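Local atomic coordinates of dual function macrocyclase-peptidase POPB (Galerina marginata, PDB entry 5N4B), a protein that cleaves a toxin precursor peptide after proline residues and macrocyclises the released 25-residue intermediate during amanitin biosynthesis. Residues L91-W96 / L110-E115; W96-N101 / K123-V128; P135-A140 / S179-A184; I172-T177 / G192-E197. The protein carries 1 engineered substitution. One frame throughout, in Å; residues are numbered along the deposited sequence. Where two conformers were deposited one is given.

Contact 1: L91-W96 / L110-E115; sequences LDDGHW and LYRSKE
His95, Trp96 and Arg112 carry most of the surface where segment 91-96, just past the type I turn Leu91-Gly94, meets strand 109-113; Ser113 is the hydrogen-bond partner of the first two. The His95 ring is gripped in two directions. In its own plane ND1 donates to Ser113 O (2.8 Å), meeting that oxygen from above the carbonyl plane. Over one face lies the guanidinium of Arg112, stacked at a centre separation of 3.5 Å with the planes 19° apart; NH1 sits above the middle of the ring, at the tip of a chain extended from CG to NE. Ser113 OG, placed between backbone N and carbonyl carbon, takes an almost straight bond from Trp96 N (3.0 Å, 174°) and donates to Glu115 O at 2.7 Å. Ser113 N returns a bond to Trp96 O, 2.8 Å. Upstream, Asp93 OD1 accepts from His95 N, an Asx turn; Asp93 OD2 is held by Tyr97 OH. The contact thus closes one end of the antiparallel pairing of strands 96-101 and 109-113, while Arg112 and Lys114 bond through their backbones to Asp130 and Val128 on the far side.

Contact 2: W96-N101 / K123-V128; sequences WYWFYN and KGDDNV
In this blade of the beta-propeller, a four-stranded antiparallel sheet, the short helix 125-128 packs against one face of strand 96-101, meeting two aromatic residues, two positions apart, that face it. Trp98 comes first. Its CG occupies the crowded position between backbone N and carbonyl carbon, which turns the indole toward the helix. NE1 donates to Asp125 OD2 at 2.8 Å, on the anti lone pair of that oxygen; the bond is bent (140°), and the oxygen is tilted from the indole plane. Farther round the ring, CZ2 touches Val128 CG2 at 4.0 Å, the side chains crossing at about a right angle.

Phe99 turns to the other side of the sheet, where it packs on the bound peptide. Tyr100 faces the helix again, with CG anti to the backbone N. The Asp125 side chain lies over one face of its ring: CB stands 3.8 Å from the centroid, 7° off the normal, a CH-pi contact, and the carboxylate stacks almost flat on the ring with planes 15° apart. Asp125 is thus wedged between the two aromatics, and its charge is paired with Arg447, which forms a salt bridge to OD1. That pairing would be expected to keep this buried carboxylate ionised.

The phenol end reaches the helix through two waters. One spans Tyr100 OH and Asp125 OD1; the other lies 2.8 Å from Tyr100 OH and donates to Asp126 OD2, also at 2.8 Å, while Asp126 OD1 is held by Tyr111 OH.

Contact 3: P135-A140 / S179-A184; sequences PNVLAA and SPLSQA
The connection between two propeller blades here meets a loop of the second of them through apolar side chains, with no hydrogen bond between the segments. The connection contributes the 3-10 turn starting at Pro135, between strands 129-133 and 144-151; the loop leads from strand 170-176 into helix 183-188. Val137 has the largest share of the contact and splits its methyls between two partners. CG2 rests on Leu181 CG at 3.7 Å, the two side chains sliding past each other in opposite directions. CG1 meets the amide end of Gln183, whose chain bends at chi2 (-77°) so that the carboxamide folds back onto the methyl. Beside this pair, Leu138 CD2 touches Leu181 CD2 at 3.8 Å, the chains crossing at about a right angle.

The next shell sets these groups in place. Leu138 N bonds to Pro135 O at 3.1 Å, closing the turn that presents Val137 and Leu138 in succession. Leu181 has CG anti to the backbone N (chi1 -176°), which sends its branch toward both, and its backbone is tied to Phe132 and Asp134 of the preceding blade. Val186 on the helix backs both Val137 and Leu181. Ser182 stands at the N-cap of helix 183-188, its side chain capping a backbone N beyond the segment, so Gln183 begins the first turn of the helix. There the fit is tight: Val137 CG1 lies only 3.2 Å from Gln183 NE2.

Contact 4: I172-T177 / G192-E197; sequences IYVRST and GRLSDE
In the second blade of the beta-propeller, strand 170-176 is flanked by the irregular segment 192-197, which runs roughly antiparallel to it on the way into strand 198-201. Direct backbone pairing between the segments comes down to one bond, Leu194 N to Val174 O (2.9 Å), nearly along the C=O axis. Waters fill in on either side of it: one accepts from Val174 N at 2.9 Å and lies close to Leu194 O and Asp196 O, the other accepts from Ser176 N and donates to Gly192 O.

Arg193 carries its guanidinium, on a chain extended from CG to NE, to the Tyr173 ring. Tyr173 CE1 lies over the centre of the guanidinium, 3.6 Å above its plane, but the planes are 51° apart, so this is not a flat stack. NH1 is anchored by its own neighbour, donating to Leu194 O at 3.0 Å. On the same side of the strand, Arg193 CA lies over one face of the Arg175 guanidinium, a cation balanced by its salt bridge to Asp191, which also accepts from Arg193 N. Val174 CG1 meets Leu194 CD1 at 4.1 Å, an apolar touch beside the backbone bond. At the other end Glu197, extended beyond CG, runs alongside Tyr173 in the same direction, and Tyr173 OH donates to the anti lone pair of Glu197 OE2 at 2.7 Å.

Contacts 1 and 2 belong to one propeller blade and share Trp96; their centres are 10 Å apart, and a probable hydrogen bond joins Tyr111 N to Trp98 O across them at 2.8 Å. Contact 3 joins that blade to the next, whose outer part holds contact 4. Contacts 3 and 4 alternate along the chain, with centres 13 Å apart, and meet where Leu181 CB lies 3.8 Å from Arg175 CZ. Contacts 2 and 4 just touch, through Tyr97 and Thr177. The bound peptide packs on Leu91 and Leu110 of contact 1 and on Phe99 and Asn101 of contact 2. Ile172 of contact 4 has its side chain about 11 Å from that of catalytic His699.

Contact 1: L91-W96 / L110-E115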
# COMPACT_ATOMS: atom_id res chain seq x y z
N LEU A 91 -13.63 19.47 -12.07
CA LEU A 91 -14.94 18.85 -12.23
C LEU A 91 -15.71 19.57 -13.33
O LEU A 91 -15.40 20.71 -13.70
CB LEU A 91 -15.71 18.83 -10.91
CG LEU A 91 -14.99 18.13 -9.77
CD1 LEU A 91 -15.97 18.00 -8.57
CD2 LEU A 91 -14.48 16.76 -10.19
N ASP A 92 -16.82 18.95 -13.72
CA ASP A 92 -17.70 19.51 -14.74
C ASP A 92 -18.45 20.73 -14.28
O ASP A 92 -19.13 21.35 -15.11
CB ASP A 92 -18.63 18.44 -15.29
CG ASP A 92 -17.96 17.48 -16.23
OD1 ASP A 92 -16.71 17.31 -16.25
OD2 ASP A 92 -18.73 16.90 -17.04
N ASP A 93 -18.40 21.11 -13.00
CA ASP A 93 -18.89 22.42 -12.57
C ASP A 93 -17.96 23.59 -12.87
O ASP A 93 -18.32 24.73 -12.56
CB ASP A 93 -19.28 22.40 -11.08
CG ASP A 93 -18.10 22.11 -10.13
OD1 ASP A 93 -16.94 21.97 -10.60
OD2 ASP A 93 -18.38 22.07 -8.92
N GLY A 94 -16.78 23.32 -13.44
CA GLY A 94 -15.79 24.32 -13.75
C GLY A 94 -14.84 24.61 -12.63
O GLY A 94 -13.92 25.42 -12.82
N HIS A 95 -15.03 23.99 -11.45
CA HIS A 95 -14.17 24.28 -10.32
C HIS A 95 -13.17 23.15 -10.11
O HIS A 95 -13.37 22.02 -10.55
CB HIS A 95 -15.03 24.52 -9.07
CG HIS A 95 -15.78 25.82 -9.11
ND1 HIS A 95 -15.41 26.91 -8.37
CD2 HIS A 95 -16.81 26.23 -9.91
CE1 HIS A 95 -16.23 27.92 -8.64
NE2 HIS A 95 -17.07 27.54 -9.58
N TRP A 96 -12.10 23.50 -9.43
CA TRP A 96 -10.99 22.61 -9.15
C TRP A 96 -10.99 22.22 -7.68
O TRP A 96 -11.21 23.06 -6.80
CB TRP A 96 -9.69 23.35 -9.51
CG TRP A 96 -9.49 23.67 -10.92
CD1 TRP A 96 -10.00 24.73 -11.57
CD2 TRP A 96 -8.72 22.94 -11.85
NE1 TRP A 96 -9.58 24.72 -12.89
CE2 TRP A 96 -8.78 23.62 -13.07
CE3 TRP A 96 -7.98 21.77 -11.79
CZ2 TRP A 96 -8.11 23.18 -14.20
CZ3 TRP A 96 -7.33 21.32 -12.93
CH2 TRP A 96 -7.39 22.04 -14.10
N LEU A 110 -10.55 18.29 1.75
CA LEU A 110 -10.85 18.52 0.35
C LEU A 110 -11.34 19.95 0.17
O LEU A 110 -12.40 20.33 0.68
CB LEU A 110 -11.87 17.51 -0.14
CG LEU A 110 -12.19 17.38 -1.62
CD1 LEU A 110 -10.89 17.24 -2.45
CD2 LEU A 110 -13.12 16.19 -1.86
N TYR A 111 -10.61 20.71 -0.62
CA TYR A 111 -10.88 22.10 -0.96
C TYR A 111 -11.46 22.23 -2.35
O TYR A 111 -11.18 21.40 -3.23
CB TYR A 111 -9.57 22.91 -0.91
CG TYR A 111 -9.26 23.50 0.46
CD1 TYR A 111 -9.07 22.71 1.55
CD2 TYR A 111 -9.19 24.83 0.64
CE1 TYR A 111 -8.82 23.24 2.83
CE2 TYR A 111 -8.92 25.37 1.90
CZ TYR A 111 -8.76 24.55 2.98
OH TYR A 111 -8.54 25.11 4.23
N ARG A 112 -12.20 23.26 -2.49
CA ARG A 112 -12.78 23.71 -3.89
C ARG A 112 -12.44 25.15 -4.22
O ARG A 112 -12.47 26.05 -3.40
CB ARG A 112 -14.31 23.78 -3.65
CG ARG A 112 -15.15 24.27 -4.84
CD ARG A 112 -16.67 24.30 -4.55
NE ARG A 112 -17.45 24.78 -5.73
CZ ARG A 112 -17.70 26.07 -6.02
NH1 ARG A 112 -18.50 26.40 -7.04
NH2 ARG A 112 -17.16 27.03 -5.30
N SER A 113 -12.01 25.33 -5.43
CA SER A 113 -11.59 26.66 -5.84
C SER A 113 -12.73 27.65 -5.71
O SER A 113 -13.88 27.35 -6.01
CB SER A 113 -11.04 26.64 -7.28
OG SER A 113 -12.00 26.24 -8.24
N LYS A 114 -12.37 28.85 -5.26
CA LYS A 114 -13.33 29.94 -5.19
C LYS A 114 -13.83 30.32 -6.58
O LYS A 114 -15.01 30.61 -6.76
CB LYS A 114 -12.65 31.16 -4.55
CG LYS A 114 -12.28 30.96 -3.07
CD LYS A 114 -11.60 32.18 -2.50
CE LYS A 114 -11.10 31.99 -1.11
NZ LYS A 114 -12.21 32.04 -0.17
N GLU A 115 -12.93 30.32 -7.56
CA GLU A 115 -13.27 30.71 -8.92
C GLU A 115 -13.23 29.49 -9.82
O GLU A 115 -12.48 28.55 -9.55
CB GLU A 115 -12.24 31.69 -9.47
CG GLU A 115 -11.97 32.93 -8.63
CD GLU A 115 -13.14 33.87 -8.60
OE1 GLU A 115 -13.92 33.88 -9.59
OE2 GLU A 115 -13.28 34.62 -7.61

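Contact 2: W96-N101 / K123-V128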
# COMPACT_ATOMS: atom_id res chain seq x y z
N TRP A 96 -12.10 23.50 -9.43
CA TRP A 96 -10.99 22.61 -9.15
C TRP A 96 -10.99 22.22 -7.68
O TRP A 96 -11.21 23.06 -6.80
CB TRP A 96 -9.69 23.35 -9.51
CG TRP A 96 -9.49 23.67 -10.92
CD1 TRP A 96 -10.00 24.73 -11.57
CD2 TRP A 96 -8.72 22.94 -11.85
NE1 TRP A 96 -9.58 24.72 -12.89
CE2 TRP A 96 -8.78 23.62 -13.07
CE3 TRP A 96 -7.98 21.77 -11.79
CZ2 TRP A 96 -8.11 23.18 -14.20
CZ3 TRP A 96 -7.33 21.32 -12.93
CH2 TRP A 96 -7.39 22.04 -14.10
N TYR A 97 -10.72 20.95 -7.42
CA TYR A 97 -10.79 20.40 -6.08
C TYR A 97 -9.48 19.68 -5.76
O TYR A 97 -8.94 18.96 -6.61
CB TYR A 97 -11.95 19.41 -5.99
CG TYR A 97 -13.31 19.99 -6.17
CD1 TYR A 97 -13.75 20.46 -7.42
CD2 TYR A 97 -14.17 20.08 -5.09
CE1 TYR A 97 -15.04 20.99 -7.57
CE2 TYR A 97 -15.46 20.58 -5.25
CZ TYR A 97 -15.86 21.04 -6.51
OH TYR A 97 -17.15 21.54 -6.65
N TRP A 98 -8.99 19.82 -4.54
CA TRP A 98 -7.72 19.23 -4.18
C TRP A 98 -7.69 19.03 -2.66
O TRP A 98 -8.38 19.73 -1.91
CB TRP A 98 -6.52 20.11 -4.61
CG TRP A 98 -6.41 21.40 -3.90
CD1 TRP A 98 -5.61 21.67 -2.81
CD2 TRP A 98 -7.13 22.62 -4.17
NE1 TRP A 98 -5.80 22.97 -2.39
CE2 TRP A 98 -6.73 23.57 -3.20
CE3 TRP A 98 -8.07 22.98 -5.11
CZ2 TRP A 98 -7.21 24.88 -3.19
CZ3 TRP A 98 -8.55 24.29 -5.09
CH2 TRP A 98 -8.14 25.20 -4.13
N PHE A 99 -6.86 18.10 -2.22
CA PHE A 99 -6.65 17.89 -0.78
C PHE A 99 -5.51 18.76 -0.27
O PHE A 99 -4.51 18.98 -0.94
CB PHE A 99 -6.34 16.41 -0.47
CG PHE A 99 -7.53 15.53 -0.60
CD1 PHE A 99 -8.42 15.40 0.45
CD2 PHE A 99 -7.74 14.83 -1.76
CE1 PHE A 99 -9.52 14.59 0.33
CE2 PHE A 99 -8.83 13.98 -1.87
CZ PHE A 99 -9.72 13.88 -0.81
N TYR A 100 -5.70 19.24 0.95
CA TYR A 100 -4.77 20.14 1.62
C TYR A 100 -4.67 19.76 3.09
O TYR A 100 -5.70 19.58 3.74
CB TYR A 100 -5.21 21.62 1.50
CG TYR A 100 -4.37 22.62 2.28
CD1 TYR A 100 -3.02 22.79 2.00
CD2 TYR A 100 -4.90 23.33 3.31
CE1 TYR A 100 -2.26 23.68 2.71
CE2 TYR A 100 -4.13 24.24 4.03
CZ TYR A 100 -2.81 24.36 3.71
OH TYR A 100 -2.08 25.28 4.46
N ASN A 101 -3.44 19.62 3.60
CA ASN A 101 -3.16 19.36 5.01
C ASN A 101 -2.30 20.53 5.50
O ASN A 101 -1.26 20.82 4.92
CB ASN A 101 -2.41 18.04 5.15
CG ASN A 101 -2.39 17.53 6.56
OD1 ASN A 101 -2.01 18.25 7.48
ND2 ASN A 101 -2.83 16.29 6.75
N LYS A 123 -0.57 31.78 -4.08
CA LYS A 123 -1.33 32.67 -3.20
C LYS A 123 -1.77 31.99 -1.91
O LYS A 123 -2.17 32.69 -0.97
CB LYS A 123 -2.55 33.22 -3.94
CG LYS A 123 -2.17 34.17 -5.08
CD LYS A 123 -3.41 34.61 -5.85
CE LYS A 123 -3.06 35.66 -6.89
NZ LYS A 123 -3.61 35.32 -8.23
N GLY A 124 -1.68 30.67 -1.82
CA GLY A 124 -2.09 30.00 -0.60
C GLY A 124 -3.45 29.33 -0.73
O GLY A 124 -4.43 29.90 -1.21
N ASP A 125 -3.50 28.08 -0.26
CA ASP A 125 -4.69 27.25 -0.41
C ASP A 125 -5.96 27.93 0.13
O ASP A 125 -7.01 27.87 -0.52
CB ASP A 125 -4.46 25.92 0.27
CG ASP A 125 -3.35 25.15 -0.38
OD1 ASP A 125 -2.16 25.54 -0.19
OD2 ASP A 125 -3.65 24.20 -1.15
N ASP A 126 -5.89 28.54 1.31
CA ASP A 126 -7.05 29.21 1.89
C ASP A 126 -7.41 30.52 1.21
O ASP A 126 -8.51 31.03 1.41
CB ASP A 126 -6.83 29.50 3.37
CG ASP A 126 -7.06 28.29 4.19
OD1 ASP A 126 -8.18 27.73 4.09
OD2 ASP A 126 -6.14 27.90 4.91
N ASN A 127 -6.51 31.08 0.45
CA ASN A 127 -6.82 32.26 -0.32
C ASN A 127 -7.42 31.95 -1.66
O ASN A 127 -8.06 32.83 -2.25
CB ASN A 127 -5.57 33.09 -0.51
CG ASN A 127 -5.13 33.77 0.79
OD1 ASN A 127 -5.96 34.26 1.54
ND2 ASN A 127 -3.83 33.77 1.05
N VAL A 128 -7.22 30.74 -2.20
CA VAL A 128 -7.75 30.39 -3.51
C VAL A 128 -8.86 29.35 -3.45
O VAL A 128 -9.50 29.06 -4.48
CB VAL A 128 -6.65 29.91 -4.48
CG1 VAL A 128 -5.55 30.98 -4.70
CG2 VAL A 128 -6.05 28.59 -4.02
O HOH W 1 -0.92 26.87 1.94
O HOH W 2 -3.49 27.33 5.67

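Contact 3: P135-A140 / S179-A184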
# COMPACT_ATOMS: atom_id res chain seq x y z
N PRO A 135 -12.94 15.55 6.32
CA PRO A 135 -13.28 14.26 6.94
C PRO A 135 -13.06 14.26 8.44
O PRO A 135 -13.58 13.36 9.13
CB PRO A 135 -12.34 13.27 6.24
CG PRO A 135 -11.55 13.97 5.33
CD PRO A 135 -11.80 15.45 5.41
N ASN A 136 -12.31 15.22 8.98
CA ASN A 136 -12.10 15.22 10.41
C ASN A 136 -13.39 15.48 11.16
O ASN A 136 -13.43 15.25 12.37
CB ASN A 136 -11.04 16.26 10.78
CG ASN A 136 -9.70 16.01 10.11
OD1 ASN A 136 -8.94 15.14 10.53
ND2 ASN A 136 -9.40 16.78 9.10
N VAL A 137 -14.42 16.03 10.52
CA VAL A 137 -15.66 16.26 11.24
C VAL A 137 -16.67 15.14 11.09
O VAL A 137 -17.80 15.26 11.57
CB VAL A 137 -16.27 17.63 10.92
CG1 VAL A 137 -15.26 18.73 11.14
CG2 VAL A 137 -16.78 17.67 9.55
N LEU A 138 -16.29 14.04 10.43
CA LEU A 138 -17.21 12.91 10.33
C LEU A 138 -17.61 12.40 11.71
O LEU A 138 -18.74 11.95 11.90
CB LEU A 138 -16.59 11.80 9.47
CG LEU A 138 -16.61 12.10 7.97
CD1 LEU A 138 -15.64 11.16 7.30
CD2 LEU A 138 -17.99 12.01 7.37
N ALA A 139 -16.70 12.44 12.66
CA ALA A 139 -16.99 12.22 14.08
C ALA A 139 -16.18 13.22 14.90
O ALA A 139 -14.97 13.33 14.72
CB ALA A 139 -16.68 10.77 14.50
N ALA A 140 -16.85 13.85 15.87
CA ALA A 140 -16.19 14.81 16.76
C ALA A 140 -15.02 14.20 17.51
O ALA A 140 -14.06 14.91 17.84
CB ALA A 140 -17.19 15.36 17.78
N SER A 179 -22.97 21.13 -1.26
CA SER A 179 -23.26 21.02 0.18
C SER A 179 -21.99 20.64 0.91
O SER A 179 -21.69 19.45 1.08
CB SER A 179 -24.37 20.00 0.43
OG SER A 179 -24.68 19.89 1.80
N PRO A 180 -21.21 21.62 1.37
CA PRO A 180 -19.96 21.29 2.06
C PRO A 180 -20.19 20.59 3.40
O PRO A 180 -21.27 20.66 4.01
CB PRO A 180 -19.27 22.65 2.24
CG PRO A 180 -20.19 23.66 1.83
CD PRO A 180 -21.40 23.06 1.18
N LEU A 181 -19.18 19.84 3.82
CA LEU A 181 -19.11 19.28 5.16
C LEU A 181 -17.89 19.93 5.80
O LEU A 181 -16.75 19.62 5.45
CB LEU A 181 -18.94 17.76 5.16
CG LEU A 181 -18.96 17.17 6.57
CD1 LEU A 181 -20.37 17.22 7.11
CD2 LEU A 181 -18.43 15.73 6.56
N SER A 182 -18.12 20.80 6.77
CA SER A 182 -17.06 21.54 7.43
C SER A 182 -17.47 21.76 8.87
O SER A 182 -18.61 21.51 9.25
CB SER A 182 -16.85 22.86 6.75
OG SER A 182 -18.02 23.68 6.99
N GLN A 183 -16.52 22.23 9.69
CA GLN A 183 -16.87 22.57 11.06
C GLN A 183 -18.00 23.59 11.09
O GLN A 183 -18.92 23.49 11.92
CB GLN A 183 -15.66 23.17 11.78
CG GLN A 183 -14.53 22.23 11.98
CD GLN A 183 -14.81 21.28 13.10
OE1 GLN A 183 -15.90 21.29 13.68
NE2 GLN A 183 -13.83 20.46 13.43
N ALA A 184 -17.96 24.56 10.17
CA ALA A 184 -19.01 25.58 10.12
C ALA A 184 -20.35 24.97 9.74
O ALA A 184 -21.37 25.23 10.38
CB ALA A 184 -18.64 26.71 9.16

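Contact 4: I172-T177 / G192-E197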
# COMPACT_ATOMS: atom_id res chain seq x y z
N ILE A 172 -20.72 3.80 2.28
CA ILE A 172 -20.64 4.87 1.29
C ILE A 172 -21.84 5.77 1.47
O ILE A 172 -23.00 5.30 1.52
CB ILE A 172 -20.58 4.33 -0.15
CG1 ILE A 172 -19.41 3.37 -0.32
CG2 ILE A 172 -20.46 5.51 -1.09
CD1 ILE A 172 -19.48 2.62 -1.68
N TYR A 173 -21.56 7.06 1.55
CA TYR A 173 -22.53 8.14 1.61
C TYR A 173 -22.38 9.00 0.36
O TYR A 173 -21.37 8.91 -0.37
CB TYR A 173 -22.34 9.02 2.88
CG TYR A 173 -22.53 8.23 4.14
CD1 TYR A 173 -23.79 7.99 4.63
CD2 TYR A 173 -21.45 7.67 4.79
CE1 TYR A 173 -23.96 7.25 5.77
CE2 TYR A 173 -21.62 6.91 5.94
CZ TYR A 173 -22.89 6.72 6.42
OH TYR A 173 -23.06 5.93 7.55
N VAL A 174 -23.41 9.80 0.07
CA VAL A 174 -23.44 10.65 -1.10
C VAL A 174 -23.94 12.02 -0.69
O VAL A 174 -24.96 12.14 0.02
CB VAL A 174 -24.33 10.09 -2.22
CG1 VAL A 174 -24.26 10.97 -3.50
CG2 VAL A 174 -23.99 8.63 -2.51
N ARG A 175 -23.27 13.03 -1.19
CA ARG A 175 -23.71 14.40 -0.97
C ARG A 175 -23.53 15.24 -2.22
O ARG A 175 -22.69 14.98 -3.07
CB ARG A 175 -22.99 15.11 0.21
CG ARG A 175 -21.52 15.39 -0.08
CD ARG A 175 -20.71 15.72 1.15
NE ARG A 175 -21.29 16.82 1.90
CZ ARG A 175 -21.93 16.70 3.06
NH1 ARG A 175 -22.06 15.56 3.71
NH2 ARG A 175 -22.46 17.78 3.58
N SER A 176 -24.38 16.27 -2.35
CA SER A 176 -24.23 17.23 -3.41
C SER A 176 -22.90 17.96 -3.29
O SER A 176 -22.47 18.31 -2.18
CB SER A 176 -25.36 18.27 -3.30
OG SER A 176 -25.09 19.32 -4.23
N THR A 177 -22.26 18.24 -4.42
CA THR A 177 -21.05 19.03 -4.43
C THR A 177 -21.27 20.48 -3.99
O THR A 177 -20.29 21.19 -3.75
CB THR A 177 -20.35 18.96 -5.80
OG1 THR A 177 -21.20 19.42 -6.88
CG2 THR A 177 -19.96 17.53 -6.05
N GLY A 192 -26.24 17.60 5.50
CA GLY A 192 -26.35 17.97 4.11
C GLY A 192 -26.35 16.79 3.17
O GLY A 192 -26.84 16.91 2.04
N ARG A 193 -25.92 15.62 3.63
CA ARG A 193 -25.86 14.50 2.72
C ARG A 193 -27.27 13.99 2.40
O ARG A 193 -28.24 14.25 3.11
CB ARG A 193 -25.06 13.36 3.32
CG ARG A 193 -25.68 12.74 4.58
CD ARG A 193 -24.93 11.48 4.98
NE ARG A 193 -25.39 10.86 6.23
CZ ARG A 193 -26.35 9.94 6.33
NH1 ARG A 193 -27.03 9.51 5.27
NH2 ARG A 193 -26.62 9.43 7.54
N LEU A 194 -27.37 13.21 1.34
CA LEU A 194 -28.58 12.44 1.05
C LEU A 194 -28.76 11.30 2.05
O LEU A 194 -27.84 10.94 2.77
CB LEU A 194 -28.43 11.82 -0.34
CG LEU A 194 -28.19 12.74 -1.50
CD1 LEU A 194 -28.18 11.92 -2.80
CD2 LEU A 194 -29.26 13.79 -1.58
N SER A 195 -29.98 10.72 2.12
CA SER A 195 -30.19 9.64 3.08
C SER A 195 -29.56 8.33 2.63
O SER A 195 -29.52 7.38 3.43
CB SER A 195 -31.68 9.42 3.33
OG SER A 195 -32.26 9.08 2.10
N ASP A 196 -29.03 8.27 1.40
CA ASP A 196 -28.38 7.07 0.89
C ASP A 196 -27.34 6.57 1.89
O ASP A 196 -26.50 7.34 2.34
CB ASP A 196 -27.64 7.39 -0.40
CG ASP A 196 -28.54 7.90 -1.52
OD1 ASP A 196 -29.48 8.67 -1.24
OD2 ASP A 196 -28.26 7.57 -2.70
N GLU A 197 -27.35 5.27 2.19
CA GLU A 197 -26.36 4.67 3.06
C GLU A 197 -26.02 3.29 2.51
O GLU A 197 -26.82 2.36 2.61
CB GLU A 197 -26.88 4.59 4.50
CG GLU A 197 -25.87 3.99 5.44
CD GLU A 197 -26.27 4.14 6.90
OE1 GLU A 197 -27.35 3.60 7.26
OE2 GLU A 197 -25.55 4.84 7.66
O HOH W 3 -25.57 9.68 1.93
O HOH W 4 -26.44 16.36 -0.49